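Local coordinates for protein 2-Keto-3-deoxy-(6-phospho-)gluconate aldolase (PDB 2R91) that belongs to the dihydrodipicolinate synthetase family of aldolases, folding as a TIM barrel with added C-terminal helices and assembling as a tetramer, at residues A206-A211 against R221-L226; T29-D34 against Y200-L205. One frame throughout, in Å; residues are numbered along the deposited sequence.

Contact 1: residues A206-A211 against R221-L226; sequences AGIRDA and RSLQFL
Ile208 and Leu223 are the closest CA pair across the two segments, 6.4 Å apart. The segment axes approach to 9.2 Å and enclose 159° between N-to-C directions, so the helices pack nearly antiparallel. With a three-residue link between helix 202-213 and helix 217-237, this is a helical hairpin, made of the helix that follows the last barrel strand and the next helix in the chain.

The side-chain packing is aliphatic. Ile208 CG1 lies 3.6 Å from Leu223 CB, and from there the two side chains pass in opposite senses, each running on toward the partner's backbone. Ile208 has CG1 beside its backbone N and anti to its carbonyl carbon (chi1 -64°), and the extended second torsion (chi2 179°) carries CD1 across the gap.

The second kind of contact is methyl against main chain. Ile208 CD1 ends 3.8 Å from Gln224 N, a van der Waals touch on the helix backbone. In return Leu223 CD1 lies 3.7 Å from Gly207 C and equally close to Ile208 N; because Gly207 has no side chain, this methyl can settle directly on the peptide. Leu286, the C-terminal residue, also packs on Leu223, while Phe183 of helix 182-187 touches Gln224.

No hydrogen bond or salt bridge spans the segments. Backbone polarity is instead met along each helix, as by Ala211 N to Gly207 O (2.9 Å) and Phe225 N to Arg221 O (3.0 Å). All four touching residues are buried, and the two segments together bury 171 Å², consistent with a hairpin held here by close apolar packing, without directional bonds between the segments.

Contact 2: residues T29-D34 against Y200-L205; sequences TSKGVD and YLPELL
Lys31 and Glu203 run alongside each other in the same direction, beside an apolar contact in which Pro202 packs against Lys31 and Val33. Lys31 is extended beyond CG, and it makes contact at three points along its length. At the root, CB sits 3.7 Å from Pro202 CG; farther out, CD runs alongside the carboxylate of Glu203, 4.0 Å from OE2; at the end, NZ faces the same OE2 at 3.7 Å, a long salt bridge.

Glu203 reaches this position by folding back. Its CG stands between the backbone N and the carbonyl carbon (chi1 59°), and a bend at the second torsion (chi2 -87°) turns the carboxylate toward the lysine. The stronger polar partner of both groups is Gln251, which accepts a hydrogen bond from Lys31 NZ through OE1 and donates one to Glu203 OE1 through NE2. The charged pair is thus bridged by an amide, and the long ion pair probably adds only a modest electrostatic term.

Val33 and Pro202 meet at a slant, with Val33 CG2 3.9 Å from Pro202 CB. The same CB is 3.9 Å from Lys31 O, so the proline ring packs against backbone as well as side chains. Between Lys31 and Val33 the chain turns through Gly32, whose positive phi (119°) suits a glycine.

Pro202 is the first residue of helix 202-213, directly after the N-cap residue Leu201, whose O accepts a bond from Leu205 N (3.2 Å). The contact therefore sets the start of that helix against the turn leading from helix 18-30 to barrel strand 35-38. Helix 239-251 supplies Gln251, and Val33 also packs on Ala5 of the neighbouring barrel strand 2-6.

The contacts lie on the same side of the chain's centre, their own centres 12 Å apart, and share helix 202-213: its first turn serves contact 2, the following residues contact 1. Along the chain they come in series, contact 2 closing across most of the barrel sequence before contact 1 opens as a local hairpin. A direct tie joins them, the salt bridge from Arg209 NH1 to Asp34 OD2 at 2.9 Å, and Leu204 CD2 packs on Leu223 O at 3.9 Å. One helix thus connects the turn before the second barrel strand with helix 217-237, linking early barrel elements to the C-terminal helices.

Contact 1: residues A206-A211 against R221-L226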
# COMPACT_ATOMS: atom_id res chain seq x y z
N ALA A 206 32.02 -5.74 8.44
CA ALA A 206 32.84 -6.23 9.56
C ALA A 206 33.25 -5.05 10.44
O ALA A 206 33.26 -5.17 11.65
CB ALA A 206 34.09 -6.98 9.03
N GLY A 207 33.58 -3.93 9.82
CA GLY A 207 33.87 -2.69 10.58
C GLY A 207 32.69 -2.26 11.43
O GLY A 207 32.85 -1.90 12.60
N ILE A 208 31.48 -2.32 10.87
CA ILE A 208 30.29 -2.00 11.67
C ILE A 208 30.13 -2.96 12.84
O ILE A 208 29.87 -2.53 13.97
CB ILE A 208 29.00 -2.02 10.81
CG1 ILE A 208 29.08 -0.91 9.74
CG2 ILE A 208 27.75 -1.88 11.70
CD1 ILE A 208 27.85 -0.85 8.80
N ARG A 209 30.24 -4.26 12.57
CA ARG A 209 30.10 -5.27 13.63
C ARG A 209 31.14 -5.05 14.76
O ARG A 209 30.81 -5.13 15.96
CB ARG A 209 30.29 -6.69 13.05
CG ARG A 209 29.94 -7.79 14.06
CD ARG A 209 30.03 -9.22 13.45
NE ARG A 209 31.38 -9.46 12.94
CZ ARG A 209 31.73 -10.51 12.19
NH1 ARG A 209 30.81 -11.41 11.85
NH2 ARG A 209 32.98 -10.61 11.75
N ASP A 210 32.39 -4.83 14.36
CA ASP A 210 33.49 -4.54 15.31
C ASP A 210 33.18 -3.31 16.16
O ASP A 210 33.39 -3.30 17.38
CB ASP A 210 34.77 -4.25 14.53
CG ASP A 210 35.43 -5.51 13.98
OD1 ASP A 210 35.00 -6.63 14.35
OD2 ASP A 210 36.37 -5.39 13.16
N ALA A 211 32.67 -2.28 15.50
CA ALA A 211 32.40 -1.03 16.18
C ALA A 211 31.29 -1.23 17.19
O ALA A 211 31.40 -0.78 18.32
CB ALA A 211 32.06 0.08 15.17
N ARG A 221 27.45 3.82 13.31
CA ARG A 221 26.45 4.63 12.63
C ARG A 221 27.04 5.41 11.45
O ARG A 221 26.42 5.52 10.40
CB ARG A 221 25.80 5.61 13.62
CG ARG A 221 24.61 6.35 13.04
CD ARG A 221 23.79 6.98 14.17
NE ARG A 221 24.56 8.02 14.85
CZ ARG A 221 24.41 8.35 16.13
NH1 ARG A 221 23.53 7.72 16.91
NH2 ARG A 221 25.14 9.32 16.64
N SER A 222 28.23 5.96 11.63
CA SER A 222 28.88 6.66 10.54
C SER A 222 29.18 5.75 9.33
O SER A 222 28.98 6.15 8.18
CB SER A 222 30.18 7.28 11.03
OG SER A 222 30.84 7.88 9.91
N LEU A 223 29.71 4.55 9.60
CA LEU A 223 29.94 3.56 8.54
C LEU A 223 28.61 3.20 7.85
O LEU A 223 28.55 3.14 6.64
CB LEU A 223 30.58 2.29 9.13
CG LEU A 223 32.02 2.47 9.63
CD1 LEU A 223 32.51 1.20 10.26
CD2 LEU A 223 32.93 2.91 8.48
N GLN A 224 27.57 2.96 8.64
CA GLN A 224 26.22 2.74 8.09
C GLN A 224 25.75 3.83 7.12
O GLN A 224 25.19 3.55 6.04
CB GLN A 224 25.20 2.56 9.20
CG GLN A 224 23.75 2.31 8.68
CD GLN A 224 23.63 0.95 7.99
OE1 GLN A 224 23.51 0.85 6.76
NE2 GLN A 224 23.68 -0.09 8.78
N PHE A 225 25.97 5.08 7.49
CA PHE A 225 25.49 6.17 6.65
C PHE A 225 26.29 6.23 5.35
O PHE A 225 25.74 6.52 4.28
CB PHE A 225 25.60 7.52 7.40
CG PHE A 225 24.58 7.70 8.50
CD1 PHE A 225 23.38 6.97 8.50
CD2 PHE A 225 24.80 8.63 9.53
CE1 PHE A 225 22.42 7.14 9.54
CE2 PHE A 225 23.86 8.81 10.56
CZ PHE A 225 22.67 8.08 10.56
N LEU A 226 27.58 5.95 5.43
CA LEU A 226 28.40 5.85 4.22
C LEU A 226 27.89 4.76 3.28
O LEU A 226 27.80 4.95 2.07
CB LEU A 226 29.84 5.54 4.62
CG LEU A 226 30.87 5.92 3.58
CD1 LEU A 226 30.93 7.52 3.43
CD2 LEU A 226 32.22 5.35 3.97

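Contact 2: residues T29-D34 against Y200-L205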
# COMPACT_ATOMS: atom_id res chain seq x y z
N THR A 29 34.77 -14.16 1.78
CA THR A 29 34.88 -14.90 3.04
C THR A 29 36.24 -14.60 3.72
O THR A 29 36.35 -14.68 4.94
CB THR A 29 34.70 -16.44 2.86
OG1 THR A 29 35.62 -16.90 1.88
CG2 THR A 29 33.27 -16.78 2.37
N SER A 30 37.25 -14.22 2.95
CA SER A 30 38.50 -13.77 3.56
C SER A 30 38.37 -12.42 4.29
O SER A 30 39.20 -12.07 5.15
CB SER A 30 39.63 -13.70 2.55
OG SER A 30 39.58 -12.48 1.81
N LYS A 31 37.34 -11.65 3.93
CA LYS A 31 37.16 -10.30 4.43
C LYS A 31 36.04 -10.20 5.45
O LYS A 31 35.59 -9.09 5.75
CB LYS A 31 36.92 -9.34 3.27
CG LYS A 31 38.17 -9.14 2.44
CD LYS A 31 38.05 -8.01 1.45
CE LYS A 31 39.28 -7.93 0.59
NZ LYS A 31 39.24 -6.74 -0.29
N GLY A 32 35.60 -11.33 5.99
CA GLY A 32 34.63 -11.30 7.09
C GLY A 32 33.26 -11.96 6.88
O GLY A 32 32.46 -12.04 7.82
N VAL A 33 32.97 -12.40 5.67
CA VAL A 33 31.71 -13.13 5.45
C VAL A 33 31.84 -14.51 6.11
O VAL A 33 32.78 -15.26 5.81
CB VAL A 33 31.35 -13.27 3.95
CG1 VAL A 33 30.09 -14.15 3.77
CG2 VAL A 33 31.15 -11.87 3.31
N ASP A 34 30.89 -14.82 6.98
CA ASP A 34 30.87 -16.07 7.74
C ASP A 34 30.15 -17.20 6.99
O ASP A 34 30.54 -18.37 7.11
CB ASP A 34 30.17 -15.86 9.08
CG ASP A 34 30.91 -14.85 9.97
OD1 ASP A 34 32.10 -15.10 10.26
OD2 ASP A 34 30.31 -13.80 10.35
N TYR A 200 30.10 -6.49 -1.99
CA TYR A 200 31.05 -5.47 -2.46
C TYR A 200 31.85 -4.79 -1.37
O TYR A 200 32.93 -4.29 -1.64
CB TYR A 200 30.36 -4.43 -3.37
CG TYR A 200 29.06 -3.83 -2.83
CD1 TYR A 200 29.07 -2.68 -2.04
CD2 TYR A 200 27.82 -4.36 -3.21
CE1 TYR A 200 27.86 -2.10 -1.59
CE2 TYR A 200 26.62 -3.80 -2.77
CZ TYR A 200 26.65 -2.66 -1.97
OH TYR A 200 25.46 -2.11 -1.53
N LEU A 201 31.32 -4.76 -0.14
CA LEU A 201 32.02 -4.14 0.99
C LEU A 201 31.93 -4.94 2.27
O LEU A 201 31.52 -4.43 3.32
CB LEU A 201 31.52 -2.67 1.23
CG LEU A 201 32.11 -1.68 0.24
CD1 LEU A 201 31.31 -0.35 0.22
CD2 LEU A 201 33.60 -1.45 0.56
N PRO A 202 32.35 -6.23 2.21
CA PRO A 202 32.31 -7.05 3.42
C PRO A 202 33.14 -6.42 4.54
O PRO A 202 32.79 -6.55 5.70
CB PRO A 202 32.98 -8.39 2.95
CG PRO A 202 33.78 -8.03 1.72
CD PRO A 202 32.89 -6.97 1.05
N GLU A 203 34.25 -5.76 4.19
CA GLU A 203 35.11 -5.17 5.21
C GLU A 203 34.41 -4.02 5.93
O GLU A 203 34.69 -3.76 7.08
CB GLU A 203 36.46 -4.73 4.65
CG GLU A 203 36.43 -3.68 3.51
CD GLU A 203 36.28 -4.30 2.10
OE1 GLU A 203 35.31 -4.98 1.83
OE2 GLU A 203 37.17 -4.10 1.24
N LEU A 204 33.50 -3.34 5.24
CA LEU A 204 32.66 -2.31 5.89
C LEU A 204 31.68 -2.92 6.88
O LEU A 204 31.49 -2.41 8.00
CB LEU A 204 31.93 -1.46 4.83
CG LEU A 204 31.20 -0.15 5.27
CD1 LEU A 204 30.82 0.70 4.09
CD2 LEU A 204 29.93 -0.47 6.01
N LEU A 205 31.04 -4.04 6.51
CA LEU A 205 30.09 -4.68 7.41
C LEU A 205 30.83 -5.19 8.65
O LEU A 205 30.31 -5.12 9.75
CB LEU A 205 29.36 -5.85 6.71
CG LEU A 205 28.58 -5.55 5.43
CD1 LEU A 205 27.64 -6.74 5.12
CD2 LEU A 205 27.77 -4.24 5.54